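PDB 5DLK: TqaA from Penicillium aethiopicum, which probably closes nonribosomal peptides into macrocycles through this terminal condensation-like domain, one part of a much longer synthetase. Local coordinates for residues G65-Y70 and A138-K143; P187-D192 and S322-T327; Q230-Y235 and R369-H374; V287-A292 and T461-D466. All blocks are in the same frame, centred on the assembly; numbering follows the deposited sequence.

Contact 1 of 4, residues G65-Y70 and A138-K143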
# COMPACT_ATOMS: atom_id res chain seq x y z
N GLY A 65 3.49 11.18 -2.72
CA GLY A 65 3.25 11.28 -4.16
C GLY A 65 3.13 9.92 -4.80
O GLY A 65 3.56 9.72 -5.95
N THR A 66 2.54 8.97 -4.07
CA THR A 66 2.51 7.58 -4.52
C THR A 66 1.43 7.43 -5.58
O THR A 66 0.24 7.56 -5.30
CB THR A 66 2.27 6.62 -3.35
OG1 THR A 66 3.04 7.06 -2.23
CG2 THR A 66 2.72 5.20 -3.72
N PHE A 67 1.85 7.17 -6.81
CA PHE A 67 0.97 7.31 -7.96
C PHE A 67 1.42 6.32 -9.02
O PHE A 67 2.61 6.22 -9.33
CB PHE A 67 1.04 8.76 -8.45
CG PHE A 67 0.05 9.12 -9.52
CD1 PHE A 67 -1.31 8.90 -9.36
CD2 PHE A 67 0.49 9.77 -10.67
CE1 PHE A 67 -2.23 9.29 -10.37
CE2 PHE A 67 -0.40 10.16 -11.68
CZ PHE A 67 -1.76 9.91 -11.52
N HIS A 68 0.48 5.53 -9.54
CA HIS A 68 0.79 4.47 -10.48
C HIS A 68 0.01 4.62 -11.77
O HIS A 68 -1.11 5.12 -11.76
CB HIS A 68 0.46 3.10 -9.90
CG HIS A 68 1.48 2.60 -8.92
ND1 HIS A 68 1.72 3.22 -7.71
CD2 HIS A 68 2.33 1.54 -8.98
CE1 HIS A 68 2.67 2.57 -7.06
NE2 HIS A 68 3.05 1.54 -7.81
N SER A 69 0.63 4.18 -12.85
CA SER A 69 -0.07 3.94 -14.11
C SER A 69 0.04 2.46 -14.41
O SER A 69 1.13 1.96 -14.69
CB SER A 69 0.54 4.76 -15.25
OG SER A 69 -0.18 4.54 -16.46
N TYR A 70 -1.09 1.75 -14.34
CA TYR A 70 -1.11 0.34 -14.66
C TYR A 70 -1.45 0.18 -16.14
O TYR A 70 -2.52 0.58 -16.58
CB TYR A 70 -2.10 -0.41 -13.78
CG TYR A 70 -1.63 -0.52 -12.35
CD1 TYR A 70 -0.50 -1.26 -12.04
CD2 TYR A 70 -2.31 0.11 -11.31
CE1 TYR A 70 -0.04 -1.36 -10.73
CE2 TYR A 70 -1.87 0.00 -9.99
CZ TYR A 70 -0.73 -0.74 -9.72
OH TYR A 70 -0.26 -0.88 -8.42
N ALA A 138 5.46 9.53 -22.70
CA ALA A 138 5.62 10.97 -22.86
C ALA A 138 4.58 11.78 -22.07
O ALA A 138 4.91 12.83 -21.53
CB ALA A 138 5.55 11.36 -24.36
N LEU A 139 3.34 11.31 -22.03
CA LEU A 139 2.29 12.01 -21.30
C LEU A 139 2.54 11.89 -19.79
O LEU A 139 2.34 12.84 -19.03
CB LEU A 139 0.90 11.46 -21.66
CG LEU A 139 0.44 11.77 -23.10
CD1 LEU A 139 -0.84 11.00 -23.34
CD2 LEU A 139 0.23 13.27 -23.25
N TRP A 140 2.99 10.70 -19.38
CA TRP A 140 3.32 10.43 -17.97
C TRP A 140 4.41 11.37 -17.45
O TRP A 140 4.19 12.13 -16.50
CB TRP A 140 3.77 8.98 -17.83
CG TRP A 140 4.19 8.55 -16.43
CD1 TRP A 140 5.46 8.30 -16.00
CD2 TRP A 140 3.32 8.28 -15.31
NE1 TRP A 140 5.44 7.89 -14.68
CE2 TRP A 140 4.14 7.88 -14.23
CE3 TRP A 140 1.94 8.33 -15.12
CZ2 TRP A 140 3.62 7.54 -12.97
CZ3 TRP A 140 1.42 8.00 -13.87
CH2 TRP A 140 2.26 7.60 -12.81
N ASP A 141 5.57 11.34 -18.10
CA ASP A 141 6.69 12.20 -17.72
C ASP A 141 6.50 13.68 -18.01
O ASP A 141 7.10 14.53 -17.36
CB ASP A 141 7.97 11.73 -18.42
CG ASP A 141 8.50 10.43 -17.85
OD1 ASP A 141 8.25 10.17 -16.65
OD2 ASP A 141 9.16 9.68 -18.59
N GLY A 142 5.68 14.00 -19.01
CA GLY A 142 5.56 15.37 -19.43
C GLY A 142 4.50 16.14 -18.67
O GLY A 142 4.57 17.36 -18.58
N LYS A 143 3.51 15.44 -18.12
CA LYS A 143 2.49 16.17 -17.39
C LYS A 143 1.74 15.36 -16.33
O LYS A 143 1.37 15.92 -15.30
CB LYS A 143 1.48 16.80 -18.38
CG LYS A 143 0.65 15.82 -19.17
CD LYS A 143 -0.25 16.55 -20.21
CE LYS A 143 -1.28 17.47 -19.56
NZ LYS A 143 -2.34 16.70 -18.85
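W140 of helix 132-144 lies against F67 and S69 of strand 67-75, and so joins the helix to one face of the mixed sheet in the N-terminal half of the condensation domain. The indole enters by its six-membered ring. Its outer atom CH2 is 3.5 Å from F67 CD2. The phenyl ring and the six-membered ring are nearly parallel, with planes at 14°. They are slid apart, with centroids 5.3 Å from each other, and so barely overlap. S69 supplies a CH-pi contact instead: its CB stands over a face of the indole, 3.6 Å from W140 CZ3. F67 O lies at the indole edge, in the ring plane, 3.8 Å from W140 CH2. W140 has CG anti to its own N (chi1 178°), and this carries the ring forward to the strand, although the axes of strand 67-70 and helix 138-143 come no closer than 11.2 Å. The two run nearly antiparallel, at 164°.

Strand 67-75 sits between strands 169-177 and 407-415, with backbone hydrogen bonds tying F67 to R415 and H68 to I176. Alternation along the strand sends F67 and S69 to the helix side and H68 to the other, where its ring meets W181 edge-to-face. S69 OG turns to N71 OD1 for its hydrogen bond, and W145 and F413 also meet the W140 ring.

Contact 2 of 4, residues P187-D192 and S322-T327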
# COMPACT_ATOMS: atom_id res chain seq x y z
N PRO A 187 -5.28 -6.95 -7.45
CA PRO A 187 -5.62 -7.92 -8.50
C PRO A 187 -7.12 -8.03 -8.73
O PRO A 187 -7.54 -8.50 -9.80
CB PRO A 187 -5.05 -9.24 -7.95
CG PRO A 187 -4.03 -8.83 -6.92
CD PRO A 187 -4.66 -7.62 -6.29
N LYS A 188 -7.91 -7.58 -7.76
CA LYS A 188 -9.36 -7.62 -7.86
C LYS A 188 -9.85 -6.52 -8.80
O LYS A 188 -10.87 -6.67 -9.47
CB LYS A 188 -10.00 -7.47 -6.47
CG LYS A 188 -11.35 -8.15 -6.32
CD LYS A 188 -11.20 -9.66 -6.34
CE LYS A 188 -12.55 -10.35 -6.24
NZ LYS A 188 -12.43 -11.83 -6.21
N LEU A 189 -9.13 -5.40 -8.84
CA LEU A 189 -9.45 -4.35 -9.79
C LEU A 189 -9.33 -4.94 -11.20
O LEU A 189 -10.21 -4.73 -12.06
CB LEU A 189 -8.52 -3.13 -9.61
CG LEU A 189 -8.81 -1.83 -10.37
CD1 LEU A 189 -8.13 -0.62 -9.70
CD2 LEU A 189 -8.36 -1.92 -11.81
N PHE A 190 -8.25 -5.67 -11.44
CA PHE A 190 -7.98 -6.21 -12.78
C PHE A 190 -8.94 -7.34 -13.15
O PHE A 190 -9.41 -7.41 -14.28
CB PHE A 190 -6.53 -6.70 -12.88
CG PHE A 190 -5.50 -5.63 -12.65
CD1 PHE A 190 -5.71 -4.32 -13.09
CD2 PHE A 190 -4.32 -5.93 -11.98
CE1 PHE A 190 -4.75 -3.34 -12.87
CE2 PHE A 190 -3.35 -4.95 -11.77
CZ PHE A 190 -3.57 -3.65 -12.21
N SER A 191 -9.23 -8.24 -12.20
CA SER A 191 -10.12 -9.36 -12.49
C SER A 191 -11.58 -8.90 -12.65
O SER A 191 -12.30 -9.44 -13.49
CB SER A 191 -10.01 -10.44 -11.40
OG SER A 191 -10.49 -10.00 -10.15
N ASP A 192 -12.01 -7.89 -11.89
CA ASP A 192 -13.30 -7.26 -12.10
C ASP A 192 -13.38 -6.59 -13.48
O ASP A 192 -14.41 -6.69 -14.16
CB ASP A 192 -13.60 -6.22 -11.02
CG ASP A 192 -14.05 -6.86 -9.70
OD1 ASP A 192 -13.91 -8.10 -9.56
OD2 ASP A 192 -14.53 -6.12 -8.82
N SER A 322 -11.88 -8.95 -0.29
CA SER A 322 -11.95 -8.53 -1.68
C SER A 322 -12.31 -7.05 -1.91
O SER A 322 -12.24 -6.58 -3.05
CB SER A 322 -12.95 -9.42 -2.43
OG SER A 322 -14.25 -9.27 -1.90
N LEU A 323 -12.70 -6.32 -0.87
CA LEU A 323 -13.08 -4.93 -1.07
C LEU A 323 -11.87 -4.13 -1.52
O LEU A 323 -10.74 -4.38 -1.07
CB LEU A 323 -13.71 -4.31 0.19
CG LEU A 323 -12.89 -4.08 1.46
CD1 LEU A 323 -12.29 -2.68 1.48
CD2 LEU A 323 -13.77 -4.28 2.69
N LEU A 324 -12.09 -3.18 -2.43
CA LEU A 324 -10.99 -2.46 -3.05
C LEU A 324 -10.67 -1.18 -2.30
O LEU A 324 -11.54 -0.33 -2.06
CB LEU A 324 -11.31 -2.14 -4.52
CG LEU A 324 -10.21 -1.48 -5.34
CD1 LEU A 324 -9.00 -2.40 -5.51
CD2 LEU A 324 -10.78 -1.05 -6.71
N GLY A 325 -9.41 -1.03 -1.92
CA GLY A 325 -8.99 0.16 -1.22
C GLY A 325 -7.66 -0.09 -0.54
O GLY A 325 -7.07 -1.15 -0.70
N CYS A 326 -7.21 0.88 0.23
CA CYS A 326 -5.93 0.76 0.92
C CYS A 326 -6.20 0.50 2.40
O CYS A 326 -6.38 1.43 3.16
CB CYS A 326 -5.11 2.03 0.76
SG CYS A 326 -3.52 1.92 1.62
N THR A 327 -6.25 -0.77 2.78
CA THR A 327 -6.45 -1.10 4.19
C THR A 327 -5.13 -1.36 4.92
O THR A 327 -5.14 -1.71 6.12
CB THR A 327 -7.35 -2.33 4.38
OG1 THR A 327 -6.69 -3.50 3.87
CG2 THR A 327 -8.70 -2.12 3.67
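S322 meets K188 at the start of the loop 322-327. S322 O lies 3.7 Å from K188 CG, and S322 CB is 3.9 Å from K188 CE. Both are van der Waals contacts along the aliphatic part of the lysine. The K188 chain bends at chi2 (69°), which folds it alongside the serine, on the solvent-exposed side of the contact. The CB of L323 points away from the helix. The CB of L324 points toward it, and this residue makes the buried half of the contact. Its CD2 is 4.0 Å from L189 CD1, and its CD1 is 4.2 Å from L189 CB. The two leucines cross at a slant, branch against branch. On the helix side, L91, I174 and I176 pack round L189. G325 has backbone angles (162°, -175°) that call for glycine. T327 ends the segment, with its N bonded to D182 OD2 and its OG1 to N311 O. D182 and G183 belong to the HxxxDG sequence of condensation domains, and helix 186-197 follows directly. A loop from the C-terminal sheet thus meets the N-terminal half beside that motif, as suits the two-lobed condensation-domain fold.

Contact 3 of 4, residues Q230-Y235 and R369-H374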
# COMPACT_ATOMS: atom_id res chain seq x y z
N GLN A 230 -6.25 -1.28 24.98
CA GLN A 230 -5.71 -1.99 26.14
C GLN A 230 -4.59 -2.91 25.70
O GLN A 230 -3.54 -3.00 26.36
CB GLN A 230 -6.81 -2.79 26.84
CG GLN A 230 -7.77 -1.89 27.62
CD GLN A 230 -9.01 -2.64 28.11
OE1 GLN A 230 -9.17 -3.84 27.86
NE2 GLN A 230 -9.88 -1.93 28.83
N PHE A 231 -4.81 -3.59 24.57
CA PHE A 231 -3.78 -4.46 24.02
C PHE A 231 -2.51 -3.68 23.70
O PHE A 231 -1.42 -4.10 24.10
CB PHE A 231 -4.24 -5.17 22.74
CG PHE A 231 -3.09 -5.79 21.97
CD1 PHE A 231 -2.54 -5.11 20.87
CD2 PHE A 231 -2.53 -7.00 22.37
CE1 PHE A 231 -1.45 -5.64 20.18
CE2 PHE A 231 -1.44 -7.56 21.68
CZ PHE A 231 -0.91 -6.86 20.57
N TRP A 232 -2.63 -2.58 22.97
CA TRP A 232 -1.41 -1.87 22.56
C TRP A 232 -0.67 -1.31 23.78
O TRP A 232 0.55 -1.30 23.79
CB TRP A 232 -1.72 -0.76 21.56
CG TRP A 232 -1.98 -1.30 20.16
CD1 TRP A 232 -3.18 -1.37 19.49
CD2 TRP A 232 -1.00 -1.90 19.28
NE1 TRP A 232 -3.00 -1.94 18.25
CE2 TRP A 232 -1.68 -2.28 18.10
CE3 TRP A 232 0.38 -2.12 19.38
CZ2 TRP A 232 -1.03 -2.89 17.03
CZ3 TRP A 232 1.03 -2.72 18.31
CH2 TRP A 232 0.33 -3.09 17.15
N ARG A 233 -1.40 -0.85 24.80
CA ARG A 233 -0.73 -0.39 26.02
C ARG A 233 0.09 -1.50 26.66
O ARG A 233 1.21 -1.28 27.10
CB ARG A 233 -1.76 0.15 27.03
CG ARG A 233 -1.14 0.50 28.38
CD ARG A 233 -1.99 1.50 29.15
NE ARG A 233 -1.54 2.86 28.85
CZ ARG A 233 -2.29 3.77 28.25
NH1 ARG A 233 -3.53 3.46 27.92
NH2 ARG A 233 -1.80 4.98 28.00
N HIS A 234 -0.48 -2.70 26.70
CA HIS A 234 0.19 -3.86 27.30
C HIS A 234 1.41 -4.26 26.44
O HIS A 234 2.51 -4.51 26.94
CB HIS A 234 -0.79 -5.01 27.41
CG HIS A 234 -0.26 -6.21 28.14
ND1 HIS A 234 -0.17 -6.26 29.51
CD2 HIS A 234 0.17 -7.41 27.68
CE1 HIS A 234 0.31 -7.44 29.87
NE2 HIS A 234 0.54 -8.15 28.78
N TYR A 235 1.19 -4.30 25.14
CA TYR A 235 2.21 -4.74 24.18
C TYR A 235 3.42 -3.82 24.20
O TYR A 235 4.57 -4.29 24.07
CB TYR A 235 1.58 -4.76 22.78
CG TYR A 235 2.46 -5.23 21.65
CD1 TYR A 235 2.51 -6.57 21.29
CD2 TYR A 235 3.20 -4.31 20.90
CE1 TYR A 235 3.28 -7.00 20.21
CE2 TYR A 235 3.99 -4.73 19.83
CZ TYR A 235 4.03 -6.08 19.50
OH TYR A 235 4.81 -6.51 18.45
N ARG A 369 -1.53 7.01 15.07
CA ARG A 369 -1.57 8.13 16.00
C ARG A 369 -2.52 7.88 17.17
O ARG A 369 -2.34 8.45 18.24
CB ARG A 369 -1.94 9.45 15.27
CG ARG A 369 -3.32 9.50 14.63
CD ARG A 369 -3.65 10.94 14.17
NE ARG A 369 -2.61 11.56 13.36
CZ ARG A 369 -2.55 11.51 12.02
NH1 ARG A 369 -3.48 10.84 11.34
NH2 ARG A 369 -1.57 12.11 11.36
N ASP A 370 -3.52 7.02 16.98
CA ASP A 370 -4.42 6.63 18.06
C ASP A 370 -3.74 5.62 18.98
O ASP A 370 -3.90 5.66 20.19
CB ASP A 370 -5.73 6.03 17.55
CG ASP A 370 -6.63 7.07 16.89
OD1 ASP A 370 -6.33 8.28 16.98
OD2 ASP A 370 -7.64 6.66 16.29
N ILE A 371 -2.97 4.70 18.40
CA ILE A 371 -2.15 3.82 19.24
C ILE A 371 -1.25 4.65 20.16
O ILE A 371 -1.20 4.42 21.38
CB ILE A 371 -1.27 2.87 18.41
CG1 ILE A 371 -2.15 1.87 17.64
CG2 ILE A 371 -0.27 2.09 19.33
CD1 ILE A 371 -1.35 0.99 16.64
N PHE A 372 -0.55 5.62 19.58
CA PHE A 372 0.39 6.40 20.36
C PHE A 372 -0.35 7.30 21.37
O PHE A 372 0.05 7.39 22.53
CB PHE A 372 1.32 7.23 19.45
CG PHE A 372 2.33 6.40 18.67
CD1 PHE A 372 2.67 5.13 19.11
CD2 PHE A 372 2.91 6.89 17.50
CE1 PHE A 372 3.58 4.37 18.39
CE2 PHE A 372 3.82 6.12 16.79
CZ PHE A 372 4.16 4.85 17.25
N GLN A 373 -1.41 7.98 20.93
CA GLN A 373 -2.18 8.81 21.87
C GLN A 373 -2.79 8.04 23.04
O GLN A 373 -2.66 8.47 24.19
CB GLN A 373 -3.31 9.55 21.14
CG GLN A 373 -3.91 10.67 21.99
CD GLN A 373 -4.96 11.46 21.25
OE1 GLN A 373 -4.83 11.72 20.05
NE2 GLN A 373 -6.02 11.85 21.96
N HIS A 374 -3.46 6.94 22.75
CA HIS A 374 -4.27 6.25 23.76
C HIS A 374 -3.55 5.17 24.54
O HIS A 374 -4.00 4.80 25.63
CB HIS A 374 -5.50 5.63 23.12
CG HIS A 374 -6.35 6.63 22.39
ND1 HIS A 374 -6.45 7.94 22.79
CD2 HIS A 374 -7.11 6.52 21.27
CE1 HIS A 374 -7.24 8.60 21.96
NE2 HIS A 374 -7.65 7.76 21.03
O HOH W 1 -1.95 7.55 26.88
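W232 and I371 form the tightly packed part of a helix-helix contact in the C-terminal half of the condensation domain, between helices 227-235 and 368-375. I371 lies across one face of the indole. Its CD1 is 3.7 Å from the centroid of the five-membered ring and only 17° off the ring normal, a CH-pi contact. CD1 comes closest to W232 CE2, at 3.6 Å. With chi2 at 173° the isoleucine chain is extended, which places CD1 over the ring; CG2 stays 3.9 Å from W232 CB. F231 of the same helix covers the opposite indole face: its CE1 sits 3.8 Å above the ring plane, over the centre. The indole is therefore held between two hydrocarbon surfaces. Its NE1 is satisfied by H363 O, which helps fix the rotation of the ring, and P332 of strand 329-336 also touches it.

The other side of the contact is looser, polar and near solvent. R233 is exposed, and bends at chi3 to bring its guanidinium to the last turn of helix 368-375. R233 NH1 is 2.7 Å from H374 O, but the hydrogen bond is weak because the N-H...O angle is 128°. A water lies at the guanidinium edge, in its plane. It accepts from R233 NH2 at 2.8 Å and donates to Q373 O.

Contact 4 of 4, residues V287-A292 and T461-D466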
# COMPACT_ATOMS: atom_id res chain seq x y z
N VAL A 287 12.31 -12.22 7.65
CA VAL A 287 12.80 -10.90 7.32
C VAL A 287 12.78 -9.96 8.53
O VAL A 287 13.73 -9.21 8.78
CB VAL A 287 11.97 -10.27 6.19
CG1 VAL A 287 12.40 -8.83 5.99
CG2 VAL A 287 12.12 -11.10 4.91
N LYS A 288 11.69 -9.99 9.28
CA LYS A 288 11.56 -9.09 10.42
C LYS A 288 12.49 -9.49 11.58
O LYS A 288 13.01 -8.61 12.28
CB LYS A 288 10.09 -9.03 10.86
CG LYS A 288 9.30 -8.26 9.79
CD LYS A 288 7.81 -8.54 9.84
CE LYS A 288 7.12 -7.88 8.63
NZ LYS A 288 5.64 -8.11 8.64
N ALA A 289 12.70 -10.79 11.77
CA ALA A 289 13.65 -11.24 12.80
C ALA A 289 15.05 -10.81 12.45
O ALA A 289 15.82 -10.40 13.32
CB ALA A 289 13.60 -12.75 12.97
N ALA A 290 15.41 -10.90 11.16
CA ALA A 290 16.74 -10.48 10.74
C ALA A 290 16.93 -8.98 11.01
O ALA A 290 17.99 -8.53 11.48
CB ALA A 290 16.95 -10.79 9.23
N THR A 291 15.90 -8.21 10.71
CA THR A 291 15.92 -6.77 10.95
C THR A 291 16.06 -6.47 12.45
O THR A 291 16.80 -5.55 12.84
CB THR A 291 14.65 -6.11 10.38
OG1 THR A 291 14.61 -6.35 8.96
CG2 THR A 291 14.67 -4.60 10.64
N ALA A 292 15.37 -7.24 13.28
CA ALA A 292 15.46 -7.03 14.73
C ALA A 292 16.85 -7.30 15.26
O ALA A 292 17.35 -6.56 16.11
CB ALA A 292 14.45 -7.91 15.47
N THR A 461 19.89 -15.08 5.16
CA THR A 461 20.49 -16.33 4.69
C THR A 461 21.15 -17.12 5.83
O THR A 461 21.06 -18.34 5.87
CB THR A 461 21.52 -16.06 3.59
OG1 THR A 461 20.85 -15.49 2.47
CG2 THR A 461 22.20 -17.36 3.17
N LYS A 462 21.79 -16.43 6.76
CA LYS A 462 22.42 -17.13 7.88
C LYS A 462 21.36 -17.83 8.76
O LYS A 462 21.53 -18.98 9.17
CB LYS A 462 23.25 -16.16 8.71
CG LYS A 462 24.12 -16.83 9.76
CD LYS A 462 25.36 -16.00 10.07
CE LYS A 462 26.17 -15.72 8.80
NZ LYS A 462 27.44 -14.99 9.10
N PHE A 463 20.26 -17.12 9.03
CA PHE A 463 19.16 -17.70 9.81
C PHE A 463 18.62 -18.97 9.15
O PHE A 463 18.36 -19.97 9.81
CB PHE A 463 18.03 -16.68 9.97
CG PHE A 463 18.27 -15.63 11.04
CD1 PHE A 463 19.45 -15.55 11.74
CD2 PHE A 463 17.26 -14.70 11.32
CE1 PHE A 463 19.65 -14.56 12.71
CE2 PHE A 463 17.43 -13.73 12.30
CZ PHE A 463 18.61 -13.65 13.00
N SER A 464 18.46 -18.89 7.83
CA SER A 464 17.91 -19.97 7.02
C SER A 464 18.84 -21.19 7.01
O SER A 464 18.40 -22.34 7.13
CB SER A 464 17.70 -19.45 5.58
OG SER A 464 17.40 -20.50 4.68
N THR A 465 20.12 -20.90 6.85
CA THR A 465 21.16 -21.93 6.75
C THR A 465 21.33 -22.71 8.07
O THR A 465 21.51 -23.94 8.05
CB THR A 465 22.49 -21.29 6.32
OG1 THR A 465 22.29 -20.62 5.07
CG2 THR A 465 23.59 -22.34 6.14
N ASP A 466 21.26 -22.03 9.22
CA ASP A 466 21.36 -22.75 10.50
C ASP A 466 20.40 -22.22 11.56
O ASP A 466 20.80 -21.45 12.43
CB ASP A 466 22.78 -22.69 11.05
CG ASP A 466 22.99 -23.63 12.24
OD1 ASP A 466 22.05 -24.39 12.57
OD2 ASP A 466 24.09 -23.62 12.85
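Of segment 461-466, F463 is the side chain that reaches segment 287-292, and it lands on two alanines. The touching is done by one ring atom. F463 CE2 lies 3.7 Å from A290 N and equally close to A290 CA. It is 4.0 Å from A289 CB and 4.3 Å from A290 CB. The carbonyl carbon of A289 lies at the ring edge, near the ring plane, so this part of the backbone meets the rim of the phenyl group. F463 has CG anti to its carbonyl carbon (chi1 -79°), which directs the ring at the other helix. The small methyl groups let the ring come right up to the backbone. No hydrogen bond crosses between the segments, and all three residues are buried.

The two helices belong to the C-terminal half of the condensation domain. Helix 283-299 rests on the six-stranded mixed sheet of this half through V287 and T291, which touch V388. Helix 346-358 closes round the same spot: V346 and L349 pack on F463, and L350 and T353 on A289. I459 and I460, one turn earlier in the helix of F463, pack on A290.

Further out, each helix has a threonine bonded back to its own preceding turn. T291 OG1 donates to V287 O at 3.0 Å, and T465 OG1 donates to T461 O at 2.7 Å. Each carbonyl also receives the backbone N-H of the same threonine, from the opposite face of its plane.

In the fold
Contacts 1 and 2 adjoin: Y70 CG is 3.7 Å from F190 CZ, although their centres are 21 Å apart. Contacts 3 and 4 lie in the C-terminal half, with centres 28 Å apart and nearest atoms about 9 Å apart. Contacts 1 and 3 sit on opposite sides of the chain centre, 38 Å between centres. Along the chain, contact 1 closes before the others open, while contacts 2, 3 and 4 interleave. Each contact has a side chain within about 10 Å of a residue that binds phosphopantetheine, which is absent from this model. The side chain of L324 of contact 2 is about 9 Å from G183. The side chain of W232 of contact 3 is about 8 Å from that of Y357.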